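Local structure of lysyl oxidase (Pichia pastoris, 1W7C) at residues Q338-Y344 against T354-I359. The protein probably oxidises primary amines, including peptidyl lysine, to aldehydes, using a copper ion and a topaquinone cofactor formed from one of its own tyrosines. Coordinates in Å, arbitrary orientation, origin at the centre of the assembly. Numbering follows the deposited sequence.
Sequences QELIAEY and TFYSDI. With IMD (imidazole), chain P.
Residues 338-344 are the last part of strand 329-344, extended from Glu339 on, whereas Gln338 (psi -37°) is not. Residues 355-357 form a short strand antiparallel to it (168° between axes, 4.6 Å at closest approach) before a helix begins at Asp358. Ala342 and Tyr356 are the hydrogen-bonded pair (Ala342 N to Tyr356 O 3.2 Å, Tyr356 N to Ala342 O 3.0 Å), flanked by the non-hydrogen-bonded pairs Ile341-Ser357 and Glu343-Phe355. Tyr344 N to Thr354 O (3.0 Å) and Asp358 N to Leu340 O (2.9 Å) extend the ladder at both ends.

Glu339, chi1 t and chi2 p, curls its carboxylate onto the helix start: OE2 accepts from Ser357 OG (2.6 Å) and OE1 from Ile359 N (3.2 Å), while OE1 also takes its neighbour Leu340 N (2.9 Å). Ser357 suits the N-cap: its short hydroxyl also caps a backbone NH just past Ile359.

On one face Glu343, chi1 and chi2 both t, makes a CH-pi contact, CG 3.9 Å from the Phe355 ring centroid, and its OE2 forms a salt bridge with Arg583; Ile341 CD1 touches Phe355 CE2 (3.6 Å). On the other, small Ala342 leaves room for the Tyr356 ring (CB to CD1 4.1 Å). At the ladder's end Tyr344 packs CD1 on Thr354 CG2 (3.5 Å) and stacks with the copper ligand His488.

Asp358 OD1 accepts from N3 of an imidazole (2.9 Å), probably from the crystallisation liquor and also hydrogen-bonded to Asn437; its C4 lies over the Tyr356 ring (3.7 Å from CG). With the Tyr344 side chain about 5 Å from copper (nearest atoms), the hairpin places Asp358, the predicted proton acceptor, in the active site, as in copper amine oxidases.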
loop_
_atom_site.group_PDB
_atom_site.type_symbol
_atom_site.label_atom_id
_atom_site.label_comp_id
_atom_site.label_asym_id
_atom_site.label_seq_id
_atom_site.Cartn_x
_atom_site.Cartn_y
_atom_site.Cartn_z
ATOM N N GLN A 338 -15.365 -13.251 -4.839
ATOM C CA GLN A 338 -16.302 -14.291 -4.459
ATOM C C GLN A 338 -17.347 -13.874 -3.443
ATOM O O GLN A 338 -18.475 -14.341 -3.489
ATOM C CB GLN A 338 -15.523 -15.469 -3.851
ATOM C CG GLN A 338 -14.700 -16.158 -4.884
ATOM C CD GLN A 338 -15.524 -16.913 -5.869
ATOM O OE1 GLN A 338 -16.405 -17.683 -5.487
ATOM N NE2 GLN A 338 -15.260 -16.680 -7.146
ATOM N N GLU A 339 -16.950 -13.035 -2.501
ATOM C CA GLU A 339 -17.799 -12.713 -1.334
ATOM C C GLU A 339 -17.194 -11.554 -0.608
ATOM O O GLU A 339 -15.981 -11.340 -0.643
ATOM C CB GLU A 339 -17.955 -13.904 -0.403
ATOM C CG GLU A 339 -18.798 -13.745 0.860
ATOM C CD GLU A 339 -20.269 -13.389 0.609
ATOM O OE1 GLU A 339 -20.566 -12.271 0.117
ATOM O OE2 GLU A 339 -21.148 -14.228 0.982
ATOM N N LEU A 340 -18.060 -10.796 0.033
ATOM C CA LEU A 340 -17.670 -9.724 0.935
ATOM C C LEU A 340 -18.576 -9.810 2.141
ATOM O O LEU A 340 -19.809 -9.836 1.998
ATOM C CB LEU A 340 -17.791 -8.314 0.337
ATOM C CG LEU A 340 -17.370 -7.950 -1.022
ATOM C CD1 LEU A 340 -18.432 -8.397 -1.984
ATOM C CD2 LEU A 340 -17.185 -6.397 -1.082
ATOM N N ILE A 341 -17.988 -9.837 3.323
ATOM C CA ILE A 341 -18.725 -9.913 4.588
ATOM C C ILE A 341 -18.475 -8.657 5.408
ATOM O O ILE A 341 -17.421 -8.006 5.305
ATOM C CB ILE A 341 -18.403 -11.181 5.428
ATOM C CG1 ILE A 341 -16.920 -11.216 5.788
ATOM C CG2 ILE A 341 -18.882 -12.404 4.648
ATOM C CD1 ILE A 341 -16.575 -12.298 6.847
ATOM N N ALA A 342 -19.461 -8.327 6.221
ATOM C CA ALA A 342 -19.323 -7.269 7.195
ATOM C C ALA A 342 -19.898 -7.784 8.494
ATOM O O ALA A 342 -21.123 -7.991 8.594
ATOM C CB ALA A 342 -20.036 -6.004 6.751
ATOM N N GLU A 343 -19.022 -8.069 9.461
ATOM C CA GLU A 343 -19.380 -8.763 10.663
ATOM C C GLU A 343 -19.153 -7.844 11.870
ATOM O O GLU A 343 -18.011 -7.455 12.144
ATOM C CB GLU A 343 -18.518 -10.020 10.810
ATOM C CG GLU A 343 -18.845 -10.853 12.044
ATOM C CD GLU A 343 -17.882 -11.985 12.297
ATOM O OE1 GLU A 343 -18.229 -12.835 13.139
ATOM O OE2 GLU A 343 -16.762 -11.967 11.736
ATOM N N TYR A 344 -20.226 -7.518 12.570
ATOM C CA TYR A 344 -20.212 -6.515 13.648
ATOM C C TYR A 344 -20.104 -7.148 15.009
ATOM O O TYR A 344 -20.633 -8.251 15.222
ATOM C CB TYR A 344 -21.476 -5.621 13.567
ATOM C CG TYR A 344 -21.456 -4.713 12.367
ATOM C CD1 TYR A 344 -21.633 -5.214 11.085
ATOM C CD2 TYR A 344 -21.215 -3.331 12.483
ATOM C CE1 TYR A 344 -21.561 -4.409 9.985
ATOM C CE2 TYR A 344 -21.128 -2.533 11.371
ATOM C CZ TYR A 344 -21.299 -3.081 10.133
ATOM O OH TYR A 344 -21.209 -2.261 9.044
ATOM N N THR A 354 -25.443 -8.769 13.252
ATOM C CA THR A 354 -25.221 -8.385 11.872
ATOM C C THR A 354 -23.974 -9.064 11.339
ATOM O O THR A 354 -22.862 -8.816 11.816
ATOM C CB THR A 354 -25.073 -6.855 11.789
ATOM O OG1 THR A 354 -26.305 -6.221 12.174
ATOM C CG2 THR A 354 -24.816 -6.426 10.353
ATOM N N PHE A 355 -24.163 -9.901 10.317
ATOM C CA PHE A 355 -23.070 -10.580 9.617
ATOM C C PHE A 355 -23.498 -10.667 8.170
ATOM O O PHE A 355 -23.977 -11.698 7.697
ATOM C CB PHE A 355 -22.885 -11.971 10.246
ATOM C CG PHE A 355 -21.575 -12.678 9.911
ATOM C CD1 PHE A 355 -21.060 -13.634 10.782
ATOM C CD2 PHE A 355 -20.908 -12.459 8.705
ATOM C CE1 PHE A 355 -19.895 -14.327 10.497
ATOM C CE2 PHE A 355 -19.740 -13.156 8.433
ATOM C CZ PHE A 355 -19.255 -14.076 9.297
ATOM N N TYR A 356 -23.384 -9.546 7.472
ATOM C CA TYR A 356 -23.824 -9.473 6.087
ATOM C C TYR A 356 -22.996 -10.346 5.163
ATOM O O TYR A 356 -21.756 -10.361 5.251
ATOM C CB TYR A 356 -23.782 -8.031 5.526
ATOM C CG TYR A 356 -24.687 -7.049 6.223
ATOM C CD1 TYR A 356 -24.180 -5.886 6.783
ATOM C CD2 TYR A 356 -26.037 -7.306 6.357
ATOM C CE1 TYR A 356 -24.987 -5.005 7.459
ATOM C CE2 TYR A 356 -26.872 -6.404 7.004
ATOM C CZ TYR A 356 -26.346 -5.275 7.580
ATOM O OH TYR A 356 -27.191 -4.448 8.290
ATOM N N SER A 357 -23.699 -10.976 4.220
ATOM C CA SER A 357 -23.136 -11.507 2.989
ATOM C C SER A 357 -23.542 -10.593 1.857
ATOM O O SER A 357 -24.700 -10.547 1.457
ATOM C CB SER A 357 -23.726 -12.880 2.720
ATOM O OG SER A 357 -23.554 -13.264 1.345
ATOM N N ASP A 358 -22.608 -9.826 1.311
ATOM C CA ASP A 358 -22.975 -8.843 0.319
ATOM C C ASP A 358 -23.363 -9.460 -1.018
ATOM O O ASP A 358 -24.162 -8.872 -1.748
ATOM C CB ASP A 358 -21.892 -7.782 0.188
ATOM C CG ASP A 358 -21.990 -6.727 1.246
ATOM O OD1 ASP A 358 -23.049 -6.601 1.902
ATOM O OD2 ASP A 358 -21.041 -6.001 1.514
ATOM N N ILE A 359 -22.910 -10.688 -1.295
ATOM C CA ILE A 359 -23.386 -11.319 -2.534
ATOM C C ILE A 359 -24.842 -11.801 -2.421
ATOM O O ILE A 359 -25.489 -11.960 -3.433
ATOM C CB ILE A 359 -22.457 -12.472 -3.040
ATOM C CG1 ILE A 359 -22.542 -13.744 -2.187
ATOM C CG2 ILE A 359 -21.047 -11.951 -3.253
ATOM C CD1 ILE A 359 -21.787 -14.903 -2.809
HETATM N N1 IMD P . -25.387 -2.748 4.092
HETATM C C2 IMD P . -24.361 -3.393 3.473
HETATM N N3 IMD P . -24.803 -4.658 3.212
HETATM C C4 IMD P . -26.071 -4.788 3.645
HETATM C C5 IMD P . -26.440 -3.586 4.213
#